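Local coordinates for protein orotidine 5'-phosphate decarboxylase (PDB 4DBD) that probably catalyses the decarboxylation of orotidine 5'-monophosphate to UMP, the last step of de novo UMP synthesis, as a homodimer of TIM barrels, at residues G28-L33 and E55-F60; S4-A9 and E184-S189; K61-G66 and I83-I88. All coordinates share one frame; numbering follows the deposited sequence. Where two conformers were deposited one is given.

Interaction 1 (G28-L33 and E55-F60)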
# COMPACT_ATOMS: atom_id res chain seq x y z
N GLY A 28 -3.47 17.57 -12.49
CA GLY A 28 -3.95 16.94 -11.28
C GLY A 28 -2.95 17.04 -10.15
O GLY A 28 -1.81 17.53 -10.31
N ILE A 29 -3.37 16.55 -8.99
CA ILE A 29 -2.54 16.50 -7.81
C ILE A 29 -2.68 15.09 -7.26
O ILE A 29 -3.80 14.58 -7.13
CB ILE A 29 -3.02 17.49 -6.75
CG1 ILE A 29 -2.81 18.92 -7.24
CG2 ILE A 29 -2.32 17.23 -5.43
CD1 ILE A 29 -3.53 19.96 -6.43
N LYS A 30 -1.56 14.45 -6.96
CA LYS A 30 -1.55 13.09 -6.45
C LYS A 30 -1.15 13.11 -4.97
O LYS A 30 -0.04 13.49 -4.61
CB LYS A 30 -0.59 12.20 -7.26
CG LYS A 30 -0.63 10.71 -6.86
CD LYS A 30 0.32 9.86 -7.71
CE LYS A 30 1.77 10.02 -7.29
NZ LYS A 30 2.08 9.36 -6.00
N VAL A 31 -2.10 12.71 -4.12
CA VAL A 31 -1.94 12.76 -2.68
C VAL A 31 -1.48 11.41 -2.15
O VAL A 31 -2.14 10.40 -2.40
CB VAL A 31 -3.29 13.11 -2.01
CG1 VAL A 31 -3.14 13.15 -0.51
CG2 VAL A 31 -3.82 14.44 -2.54
N GLY A 32 -0.39 11.39 -1.39
CA GLY A 32 0.17 10.14 -0.89
C GLY A 32 0.04 9.94 0.61
O GLY A 32 -0.46 10.81 1.33
N LEU A 33 0.49 8.78 1.08
CA LEU A 33 0.50 8.51 2.52
C LEU A 33 1.43 9.45 3.30
O LEU A 33 1.12 9.83 4.43
CB LEU A 33 0.88 7.05 2.79
CG LEU A 33 -0.31 6.11 2.98
CD1 LEU A 33 0.13 4.66 2.84
CD2 LEU A 33 -0.97 6.36 4.34
N GLU A 55 -8.03 16.38 -11.82
CA GLU A 55 -8.00 15.16 -11.02
C GLU A 55 -7.30 15.30 -9.68
O GLU A 55 -6.16 15.78 -9.58
CB GLU A 55 -7.39 13.99 -11.81
CG GLU A 55 -8.39 13.23 -12.68
CD GLU A 55 -7.98 11.79 -12.96
OE1 GLU A 55 -7.97 11.39 -14.15
OE2 GLU A 55 -7.67 11.05 -12.00
N ILE A 56 -8.00 14.88 -8.63
CA ILE A 56 -7.38 14.65 -7.34
C ILE A 56 -7.25 13.14 -7.21
O ILE A 56 -8.25 12.41 -7.13
CB ILE A 56 -8.17 15.29 -6.19
CG1 ILE A 56 -8.17 16.82 -6.36
CG2 ILE A 56 -7.57 14.91 -4.84
CD1 ILE A 56 -9.00 17.53 -5.35
N ILE A 57 -6.00 12.67 -7.25
CA ILE A 57 -5.72 11.25 -7.21
C ILE A 57 -5.14 10.89 -5.86
O ILE A 57 -4.20 11.53 -5.39
CB ILE A 57 -4.71 10.84 -8.30
CG1 ILE A 57 -5.19 11.30 -9.67
CG2 ILE A 57 -4.47 9.32 -8.28
CD1 ILE A 57 -4.16 11.07 -10.78
N VAL A 58 -5.71 9.88 -5.21
CA VAL A 58 -5.13 9.39 -3.97
C VAL A 58 -4.29 8.17 -4.33
O VAL A 58 -4.77 7.24 -5.00
CB VAL A 58 -6.21 9.03 -2.93
CG1 VAL A 58 -5.60 8.15 -1.85
CG2 VAL A 58 -6.79 10.31 -2.32
N ASP A 59 -3.02 8.20 -3.93
CA ASP A 59 -2.10 7.11 -4.21
C ASP A 59 -1.57 6.53 -2.89
O ASP A 59 -0.57 7.00 -2.34
CB ASP A 59 -0.94 7.57 -5.11
CG ASP A 59 -0.00 6.46 -5.45
OD1 ASP A 59 -0.38 5.29 -5.18
OD2 ASP A 59 1.10 6.72 -5.98
N PHE A 60 -2.27 5.52 -2.38
CA PHE A 60 -1.79 4.74 -1.26
C PHE A 60 -1.30 3.38 -1.78
O PHE A 60 -1.17 2.43 -1.00
CB PHE A 60 -2.91 4.51 -0.24
CG PHE A 60 -3.32 5.75 0.50
CD1 PHE A 60 -2.72 6.98 0.25
CD2 PHE A 60 -4.30 5.68 1.47
CE1 PHE A 60 -3.11 8.11 0.95
CE2 PHE A 60 -4.69 6.81 2.18
CZ PHE A 60 -4.09 8.03 1.91
O HOH W 1 1.79 7.02 -0.77
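Glu55 O starts the parallel pairing by accepting from Ile29 N, 3.0 Å away, while its carboxylate turns aside to Ser81, Tyr109 and Lys137. Ile56 shares a face with Val31, their CG2 methyls meeting loosely. Ile57 is bonded through both backbone N and O: Ile57 N donates to Ile29 O, and Ile57 O takes Val31 N at 2.7 Å. Val58 CG2 follows beside Val31 CB. Asp59 N donates almost straight to Val31 O (176°). With Asp59 CG anti to the backbone N (chi1 -178°), the carboxylate meets Lys30, whose chain lays CG 3.6 Å from Asp59 CB, then bends at chi3 and chi4. Lys30 NZ reaches the anti lone pair of Asp59 OD2 at 2.8 Å, a salt bridge on an oxygen that Lys61 also grips. An alanine in place of Lys30 would probably leave Asp59 OD2 leaning on Lys61 and open a gap beside Asp59 CB, where the lysine chain now packs. Phe60 takes Leu33 CG over one ring face, a CH-pi contact with CG 3.9 Å from the centroid. Inside the barrel, Lys30 and Ile57 touch Ile7 of strand 6-10 and Ile83 of strand 81-85; outside, Val31 and Ile56 pack on helix 41-48.

Interaction 2 (S4-A9 and E184-S189). With SO4 (sulfate ion), chain B.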
# COMPACT_ATOMS: atom_id res chain seq x y z
N SER A 4 -1.37 22.05 -19.03
CA SER A 4 -0.32 21.31 -18.33
C SER A 4 -0.51 19.80 -18.45
O SER A 4 -1.63 19.30 -18.55
CB SER A 4 -0.26 21.71 -16.85
OG SER A 4 0.79 21.03 -16.19
N ARG A 5 0.61 19.09 -18.41
CA ARG A 5 0.64 17.65 -18.48
C ARG A 5 1.18 17.11 -17.17
O ARG A 5 1.53 15.93 -17.08
CB ARG A 5 1.58 17.22 -19.59
CG ARG A 5 1.17 17.67 -20.97
CD ARG A 5 0.18 16.71 -21.55
NE ARG A 5 -0.02 16.92 -22.98
CZ ARG A 5 -0.17 15.94 -23.85
NH1 ARG A 5 -0.14 14.67 -23.44
NH2 ARG A 5 -0.35 16.21 -25.14
N VAL A 6 1.28 17.99 -16.18
CA VAL A 6 1.91 17.62 -14.91
C VAL A 6 0.91 17.26 -13.81
O VAL A 6 -0.07 17.97 -13.59
CB VAL A 6 2.82 18.74 -14.37
CG1 VAL A 6 3.31 18.39 -12.98
CG2 VAL A 6 4.00 18.97 -15.32
N ILE A 7 1.17 16.15 -13.13
CA ILE A 7 0.44 15.81 -11.92
C ILE A 7 1.39 15.99 -10.75
O ILE A 7 2.44 15.33 -10.70
CB ILE A 7 -0.08 14.34 -11.95
CG1 ILE A 7 -1.17 14.18 -13.01
CG2 ILE A 7 -0.62 13.95 -10.58
CD1 ILE A 7 -1.49 12.74 -13.35
N LEU A 8 1.07 16.90 -9.84
CA LEU A 8 1.92 17.13 -8.68
C LEU A 8 1.84 15.97 -7.70
O LEU A 8 0.76 15.62 -7.23
CB LEU A 8 1.54 18.43 -7.95
CG LEU A 8 2.28 18.69 -6.64
CD1 LEU A 8 3.80 18.83 -6.89
CD2 LEU A 8 1.75 19.94 -5.92
N ALA A 9 2.99 15.38 -7.38
CA ALA A 9 3.00 14.36 -6.34
C ALA A 9 3.23 15.06 -5.03
O ALA A 9 4.38 15.37 -4.66
CB ALA A 9 4.09 13.32 -6.60
N GLU A 184 2.76 13.49 -16.73
CA GLU A 184 3.93 13.18 -15.92
C GLU A 184 3.72 13.54 -14.46
O GLU A 184 3.28 14.65 -14.12
CB GLU A 184 5.20 13.85 -16.48
CG GLU A 184 5.81 13.05 -17.61
CD GLU A 184 6.98 13.74 -18.30
OE1 GLU A 184 7.72 14.53 -17.66
OE2 GLU A 184 7.15 13.49 -19.50
N ILE A 185 4.03 12.58 -13.59
CA ILE A 185 3.92 12.78 -12.15
C ILE A 185 5.25 13.25 -11.62
O ILE A 185 6.27 12.57 -11.77
CB ILE A 185 3.54 11.49 -11.46
CG1 ILE A 185 2.13 11.08 -11.90
CG2 ILE A 185 3.62 11.65 -9.94
CD1 ILE A 185 1.79 9.64 -11.67
N ILE A 186 5.24 14.41 -10.98
CA ILE A 186 6.45 15.08 -10.53
C ILE A 186 6.28 15.52 -9.09
O ILE A 186 5.30 16.19 -8.74
CB ILE A 186 6.77 16.28 -11.45
CG1 ILE A 186 6.78 15.81 -12.91
CG2 ILE A 186 8.11 16.90 -11.06
CD1 ILE A 186 6.95 16.91 -13.92
N GLY A 187 7.23 15.12 -8.25
CA GLY A 187 7.18 15.41 -6.84
C GLY A 187 8.28 16.36 -6.42
O GLY A 187 8.12 17.58 -6.50
N ARG A 188 9.41 15.80 -5.99
CA ARG A 188 10.49 16.58 -5.38
C ARG A 188 10.97 17.74 -6.23
O ARG A 188 11.30 18.81 -5.70
CB ARG A 188 11.67 15.67 -5.02
CG ARG A 188 11.48 14.91 -3.71
CD ARG A 188 12.50 13.82 -3.55
NE ARG A 188 12.13 12.64 -4.34
CZ ARG A 188 12.81 11.50 -4.32
NH1 ARG A 188 13.89 11.40 -3.56
NH2 ARG A 188 12.40 10.47 -5.06
N SER A 189 11.05 17.53 -7.54
CA SER A 189 11.47 18.58 -8.47
C SER A 189 10.68 19.88 -8.24
O SER A 189 11.19 20.98 -8.47
CB SER A 189 11.30 18.11 -9.91
OG SER A 189 12.24 17.10 -10.23
S SO4 B . 9.36 12.22 -6.93
O1 SO4 B . 8.13 11.47 -6.64
O2 SO4 B . 9.73 13.03 -5.78
O3 SO4 B . 10.45 11.28 -7.21
O4 SO4 B . 9.13 13.07 -8.10
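Ile7 and Ile185 carry nearly the same first torsion, CG1 anti to the carbonyl carbon (chi1 -68° and -65°), and this sets Ile185 CG1 against Ile7 CB at 3.9 Å. The same turn puts Ile185 CG2 anti to its backbone N, where it meets Ala9 CB at 3.8 Å. On the other face, the Ile186 side chain crosses that of Val6 at about a right angle, its CD1 3.9 Å from Val6 CG2, with helix 196-210 packed outside. Backbone bonds alternate between the strands: Arg5 O takes Glu184 N, Glu184 O takes Ile7 N, Ile7 O takes Ile186 N. The last differs: Ala9 N approaches Ile186 O from above the carbonyl plane. These are the first and last strands of the TIM barrel, and their parallel pairing closes it. Past the strand end, Gly187, lacking a side chain, leaves room for a sulfate, probably from the crystallisation liquor, at the start of helix 188-191, at a site consistent with the substrate's phosphate. Gly187 N donates to sulfate O4 at 2.8 Å. Sulfate O2 is gripped twice by Arg188, through its backbone N and its NE, each at 2.8 Å. A bend at chi3 (-79°) turns the guanidinium edge to the anion, so that Arg188 NH2 reaches sulfate O3 at 3.0 Å. Gln169 also binds the sulfate, and Tyr67 of the second subunit forms a cation-pi contact with Arg188.

Interaction 3 (K61-G66 and I83-I88)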
# COMPACT_ATOMS: atom_id res chain seq x y z
N LYS A 61 -1.04 3.30 -3.09
CA LYS A 61 -0.54 2.08 -3.72
C LYS A 61 -1.31 0.87 -3.22
O LYS A 61 -0.73 -0.12 -2.76
CB LYS A 61 0.95 1.88 -3.43
CG LYS A 61 1.88 2.89 -4.13
CD LYS A 61 1.76 2.80 -5.65
CE LYS A 61 2.95 3.51 -6.34
NZ LYS A 61 3.05 4.97 -6.00
N LEU A 62 -2.63 0.94 -3.35
CA LEU A 62 -3.53 -0.03 -2.74
C LEU A 62 -3.16 -1.46 -3.13
O LEU A 62 -2.97 -1.76 -4.30
CB LEU A 62 -4.96 0.28 -3.12
CG LEU A 62 -5.52 1.62 -2.59
CD1 LEU A 62 -6.76 2.03 -3.36
CD2 LEU A 62 -5.79 1.54 -1.08
N ALA A 63 -3.03 -2.33 -2.13
CA ALA A 63 -2.55 -3.68 -2.42
C ALA A 63 -3.00 -4.66 -1.34
O ALA A 63 -2.19 -5.24 -0.62
CB ALA A 63 -1.05 -3.68 -2.57
N ASP A 64 -4.31 -4.81 -1.22
CA ASP A 64 -4.84 -5.71 -0.21
C ASP A 64 -6.06 -6.42 -0.77
O ASP A 64 -6.38 -6.27 -1.95
CB ASP A 64 -5.18 -4.92 1.07
CG ASP A 64 -4.94 -5.72 2.34
OD1 ASP A 64 -5.27 -6.93 2.35
OD2 ASP A 64 -4.41 -5.16 3.33
N ILE A 65 -6.72 -7.20 0.07
CA ILE A 65 -7.98 -7.81 -0.32
C ILE A 65 -9.04 -6.72 -0.49
O ILE A 65 -8.88 -5.59 0.02
CB ILE A 65 -8.44 -8.84 0.72
CG1 ILE A 65 -8.72 -8.15 2.06
CG2 ILE A 65 -7.39 -9.91 0.90
CD1 ILE A 65 -9.43 -9.06 3.07
N GLY A 66 -10.13 -7.06 -1.17
CA GLY A 66 -11.14 -6.10 -1.56
C GLY A 66 -11.75 -5.40 -0.37
O GLY A 66 -11.88 -4.17 -0.38
N ILE A 83 -5.14 5.06 -7.02
CA ILE A 83 -4.13 4.18 -7.59
C ILE A 83 -4.05 2.88 -6.77
O ILE A 83 -3.98 2.91 -5.53
CB ILE A 83 -2.76 4.89 -7.67
CG1 ILE A 83 -2.85 6.02 -8.70
CG2 ILE A 83 -1.64 3.89 -7.98
CD1 ILE A 83 -1.61 6.88 -8.79
N ALA A 84 -4.14 1.75 -7.46
CA ALA A 84 -3.94 0.44 -6.86
C ALA A 84 -2.91 -0.34 -7.66
O ALA A 84 -2.69 -0.05 -8.83
CB ALA A 84 -5.25 -0.34 -6.81
N HIS A 85 -2.29 -1.33 -7.02
CA HIS A 85 -1.34 -2.20 -7.72
C HIS A 85 -2.04 -3.27 -8.54
O HIS A 85 -2.99 -3.88 -8.06
CB HIS A 85 -0.41 -2.89 -6.72
CG HIS A 85 0.84 -2.12 -6.43
ND1 HIS A 85 1.87 -2.00 -7.34
CD2 HIS A 85 1.22 -1.42 -5.33
CE1 HIS A 85 2.83 -1.25 -6.81
NE2 HIS A 85 2.46 -0.89 -5.60
N SER A 86 -1.57 -3.49 -9.76
CA SER A 86 -2.08 -4.60 -10.57
C SER A 86 -1.70 -5.96 -10.00
O SER A 86 -2.47 -6.91 -10.11
CB SER A 86 -1.52 -4.53 -12.00
OG SER A 86 -1.93 -3.35 -12.67
N PHE A 87 -0.51 -6.06 -9.41
CA PHE A 87 0.04 -7.38 -9.07
C PHE A 87 -0.79 -8.17 -8.06
O PHE A 87 -0.67 -9.40 -7.96
CB PHE A 87 1.52 -7.30 -8.63
CG PHE A 87 1.73 -6.78 -7.23
CD1 PHE A 87 1.64 -7.64 -6.14
CD2 PHE A 87 2.06 -5.46 -7.01
CE1 PHE A 87 1.85 -7.16 -4.85
CE2 PHE A 87 2.27 -4.98 -5.73
CZ PHE A 87 2.16 -5.83 -4.65
N ILE A 88 -1.67 -7.47 -7.34
CA ILE A 88 -2.53 -8.15 -6.36
C ILE A 88 -3.62 -9.01 -6.99
O ILE A 88 -4.20 -9.88 -6.33
CB ILE A 88 -3.18 -7.16 -5.38
CG1 ILE A 88 -4.09 -6.19 -6.12
CG2 ILE A 88 -2.10 -6.40 -4.60
CD1 ILE A 88 -4.58 -5.07 -5.22
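Lys61 and His85 set the pattern, the lysine chain running at a slant past the imidazole. Lys61 CB lies 3.8 Å from His85 CD2, and Lys61 CD is equally near His85 NE2, while Lys61 O approaches the ring edge near its plane, 3.5 Å from CD2. Bends at chi2 and chi4 carry the amine on past the ring to Asp59. His85 NE2 instead pairs with Ala63 O of the second subunit. Between the backbones, Leu62 O accepts a nearly straight bond from His85 N at 2.8 Å, in the carbonyl plane, and Leu62 N makes a longer one to Ile83 O. Leu62 CB and Ala84 CB stand side by side on the face turned to the helices, at 3.8 Å. Ile88 points at Ala63 and touches it with both branches: CG1 takes the crowded position between backbone N and carbonyl carbon (chi1 63°), with CD1 near Ala63 CA, and CG2 comes to 3.5 Å from Ala63 CA. Asp64 points away from 83-88. Asp59, Lys61 and Asp64 form the Asp-x-Lys-x-x-Asp signature of OMP decarboxylases, Lys61 the predicted proton donor; Asp64 of the second subunit, salt-bridged to Lys61, is consistent with an active site shared across the dimer.

All three contacts join neighbouring strands of one closed parallel barrel. Interaction 1 is wholly buried; interactions 2 and 3 are buried along their strands but include partly exposed residues, at the sulfate site and the loop at Asp64. Interaction 1 is the most central and abuts both others: Lys30 N probably bonds to Leu8 O of interaction 2, and Val58 O to Ile83 N of interaction 3, with which it shares strand 55-62. Interactions 2 and 3 do not touch. The chemistry follows position: interaction 1 sets a salt bridge inside the barrel, interaction 2 pairs aliphatic side chains before ending at an anion, and interaction 3, farthest from the chain's centre, adds charged and hydrogen-bonded links to the second subunit, which the others touch at few residues.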